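Local structure of 2-aminomuconate 6-semialdehyde dehydrogenase (Burkholderia cenocepacia, 4U3W) at residues S198-S203 against P347-G352. The protein probably catalyses the oxidation of 2-aminomuconate 6-semialdehyde to 2-aminomuconate, as an aldehyde dehydrogenase dependent on a nicotinamide cofactor. Residues are numbered along the deposited sequence; the frame is centred on the assembly and turned at random.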
ATOM      1  N   SER A 198     -10.266 -34.962   0.528  1.00 27.15           N
ATOM      2  CA  SER A 198     -11.195 -35.764   1.307  1.00 26.34           C
ATOM      3  C   SER A 198     -11.335 -37.188   0.764  1.00 29.19           C
ATOM      4  O   SER A 198     -11.292 -37.430  -0.450  1.00 25.69           O
ATOM      5  CB  SER A 198     -12.587 -35.102   1.381  1.00 29.43           C
ATOM      6  OG  SER A 198     -13.452 -36.018   2.024  1.00 28.19           O
ATOM      7  N   GLU A 199     -11.437 -38.149   1.701  1.00 27.68           N
ATOM      8  CA  GLU A 199     -11.641 -39.535   1.311  1.00 28.18           C
ATOM      9  C   GLU A 199     -12.958 -39.680   0.508  1.00 29.40           C
ATOM     10  O   GLU A 199     -13.071 -40.597  -0.282  1.00 27.17           O
ATOM     11  CB  GLU A 199     -11.646 -40.488   2.538  1.00 27.11           C
ATOM     12  CG  GLU A 199     -12.749 -40.189   3.574  1.00 29.91           C
ATOM     13  CD  GLU A 199     -12.331 -39.163   4.646  1.00 31.78           C
ATOM     14  OE1 GLU A 199     -11.351 -38.384   4.455  1.00 32.96           O
ATOM     15  OE2 GLU A 199     -13.006 -39.113   5.697  1.00 34.11           O
ATOM     16  N   GLU A 200     -13.940 -38.779   0.680  1.00 27.10           N
ATOM     17  CA  GLU A 200     -15.178 -38.853  -0.094  1.00 29.67           C
ATOM     18  C   GLU A 200     -15.028 -38.409  -1.549  1.00 29.28           C
ATOM     19  O   GLU A 200     -15.869 -38.781  -2.418  1.00 28.01           O
ATOM     20  CB  GLU A 200     -16.273 -37.955   0.524  1.00 31.09           C
ATOM     21  CG  GLU A 200     -16.734 -38.367   1.930  1.00 33.95           C
ATOM     22  CD  GLU A 200     -17.511 -39.692   1.923  1.00 41.25           C
ATOM     23  OE1 GLU A 200     -17.949 -40.177   0.846  1.00 41.98           O
ATOM     24  OE2 GLU A 200     -17.687 -40.244   3.012  1.00 45.28           O
ATOM     25  N   THR A 201     -14.039 -37.530  -1.782  1.00 25.94           N
ATOM     26  CA  THR A 201     -13.898 -36.873  -3.089  1.00 25.09           C
ATOM     27  C   THR A 201     -12.464 -36.843  -3.594  1.00 25.82           C
ATOM     28  O   THR A 201     -11.807 -35.770  -3.685  1.00 26.38           O
ATOM     29  CB  THR A 201     -14.507 -35.394  -3.036  1.00 25.28           C
ATOM     30  OG1 THR A 201     -13.833 -34.626  -2.027  1.00 25.50           O
ATOM     31  CG2 THR A 201     -16.005 -35.464  -2.661  1.00 25.63           C
ATOM     32  N   PRO A 202     -11.956 -38.031  -3.976  1.00 24.72           N
ATOM     33  CA  PRO A 202     -10.574 -38.162  -4.429  1.00 26.12           C
ATOM     34  C   PRO A 202     -10.328 -37.863  -5.923  1.00 25.52           C
ATOM     35  O   PRO A 202      -9.169 -37.736  -6.303  1.00 27.33           O
ATOM     36  CB  PRO A 202     -10.280 -39.657  -4.156  1.00 24.75           C
ATOM     37  CG  PRO A 202     -11.643 -40.333  -4.381  1.00 24.70           C
ATOM     38  CD  PRO A 202     -12.616 -39.347  -3.778  1.00 24.88           C
ATOM     39  N   SER A 203     -11.375 -37.856  -6.754  1.00 24.27           N
ATOM     40  CA  SER A 203     -11.178 -38.015  -8.207  1.00 26.42           C
ATOM     41  C   SER A 203     -10.613 -36.786  -8.910  1.00 24.16           C
ATOM     42  O   SER A 203      -9.657 -36.917  -9.702  1.00 26.98           O
ATOM     43  CB  SER A 203     -12.495 -38.415  -8.905  1.00 25.69           C
ATOM     44  OG  SER A 203     -12.975 -39.614  -8.278  1.00 28.29           O
ATOM     45  N   PRO A 347     -27.713 -34.938  -4.372  1.00 27.25           N
ATOM     46  CA  PRO A 347     -27.714 -35.620  -3.076  1.00 24.96           C
ATOM     47  C   PRO A 347     -26.712 -34.967  -2.070  1.00 27.64           C
ATOM     48  O   PRO A 347     -25.839 -34.177  -2.475  1.00 28.54           O
ATOM     49  CB  PRO A 347     -27.206 -37.049  -3.436  1.00 24.46           C
ATOM     50  CG  PRO A 347     -26.273 -36.842  -4.561  1.00 23.13           C
ATOM     51  CD  PRO A 347     -26.921 -35.657  -5.388  1.00 22.75           C
ATOM     52  N   LEU A 348     -26.811 -35.332  -0.796  1.00 27.71           N
ATOM     53  CA  LEU A 348     -25.676 -35.142   0.150  1.00 25.84           C
ATOM     54  C   LEU A 348     -24.521 -36.042  -0.213  1.00 28.47           C
ATOM     55  O   LEU A 348     -24.630 -36.977  -1.053  1.00 28.49           O
ATOM     56  CB  LEU A 348     -26.101 -35.412   1.587  1.00 27.24           C
ATOM     57  CG  LEU A 348     -27.294 -34.533   1.995  1.00 28.70           C
ATOM     58  CD1 LEU A 348     -27.762 -34.896   3.435  1.00 29.05           C
ATOM     59  CD2 LEU A 348     -27.043 -33.060   1.864  1.00 30.87           C
ATOM     60  N   ILE A 349     -23.368 -35.750   0.406  1.00 26.54           N
ATOM     61  CA  ILE A 349     -22.140 -36.379   0.000  1.00 25.89           C
ATOM     62  C   ILE A 349     -22.127 -37.879   0.262  1.00 26.90           C
ATOM     63  O   ILE A 349     -21.429 -38.601  -0.444  1.00 27.68           O
ATOM     64  CB  ILE A 349     -20.897 -35.720   0.720  1.00 32.08           C
ATOM     65  CG1 ILE A 349     -19.596 -36.179   0.091  1.00 29.61           C
ATOM     66  CG2 ILE A 349     -20.950 -35.931   2.255  1.00 26.13           C
ATOM     67  CD1 ILE A 349     -19.491 -35.736  -1.388  1.00 32.28           C
ATOM     68  N   SER A 350     -22.862 -38.335   1.271  1.00 27.88           N
ATOM     69  CA  SER A 350     -22.703 -39.741   1.717  1.00 28.83           C
ATOM     70  C   SER A 350     -23.898 -40.147   2.546  1.00 29.69           C
ATOM     71  O   SER A 350     -24.590 -39.286   3.083  1.00 29.55           O
ATOM     72  CB  SER A 350     -21.427 -39.938   2.574  1.00 29.89           C
ATOM     73  OG  SER A 350     -21.683 -39.377   3.859  1.00 29.98           O
ATOM     74  N   ARG A 351     -24.142 -41.445   2.682  1.00 28.39           N
ATOM     75  CA  ARG A 351     -25.285 -41.839   3.499  1.00 34.66           C
ATOM     76  C   ARG A 351     -25.050 -41.573   4.985  1.00 35.05           C
ATOM     77  O   ARG A 351     -25.993 -41.289   5.716  1.00 36.64           O
ATOM     78  CB  ARG A 351     -25.670 -43.316   3.275  1.00 41.63           C
ATOM     79  CG  ARG A 351     -26.562 -43.418   2.029  1.00 46.36           C
ATOM     80  CD  ARG A 351     -26.900 -44.835   1.623  1.00 50.32           C
ATOM     81  NE  ARG A 351     -28.008 -45.375   2.409  1.00 53.24           N
ATOM     82  CZ  ARG A 351     -29.292 -45.367   2.047  1.00 55.39           C
ATOM     83  NH1 ARG A 351     -29.677 -44.832   0.894  1.00 50.90           N
ATOM     84  NH2 ARG A 351     -30.209 -45.931   2.838  1.00 58.67           N
ATOM     85  N   GLY A 352     -23.794 -41.646   5.409  1.00 34.07           N
ATOM     86  CA  GLY A 352     -23.407 -41.227   6.752  1.00 36.34           C
ATOM     87  C   GLY A 352     -23.720 -39.751   7.008  1.00 35.37           C
ATOM     88  O   GLY A 352     -24.253 -39.370   8.067  1.00 32.84           O
TER
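Ile349 reaches across to Glu200 and Thr201 with its longer branch. With CG1 anti to the backbone N (chi1 -168°), Ile349 CG1 lies 3.8 Å from Glu200 CB, while Ile349 CD1 meets Thr201 CG2 at 3.7 Å, the Ile349 and Thr201 side chains crossing at about a right angle. Isoleucine suits this place because its wholly aliphatic arm can lie against the glutamate's CB with one carbon and a threonine methyl with the next. Farther out, the Glu200 chain turns about its CB-CG bond (chi2 -69°) and brings its carboxylate beside Ser350, where Glu200 OE2 stands 3.8 Å from Ser350 CB, without a hydrogen bond between the segments. Glu200 shares a bound magnesium ion with Leu42. Within the aldehyde dehydrogenase fold, the contact joins the loop between strand 192-196 and helix 203-214 to the residues leading into helix 351-366. The first loop is shaped by a type I turn, closed by Thr201 N to Ser198 O at 3.1 Å, and by an ST turn in which Ser198 OG accepts from Glu200 N at 3.1 Å. On the other segment, Ser350, small and hydroxylated, serves as N-cap, its OG bonded to His353 N. Gln304 OE1 accepts from Ile349 N, and Trp172 packs against Ile349.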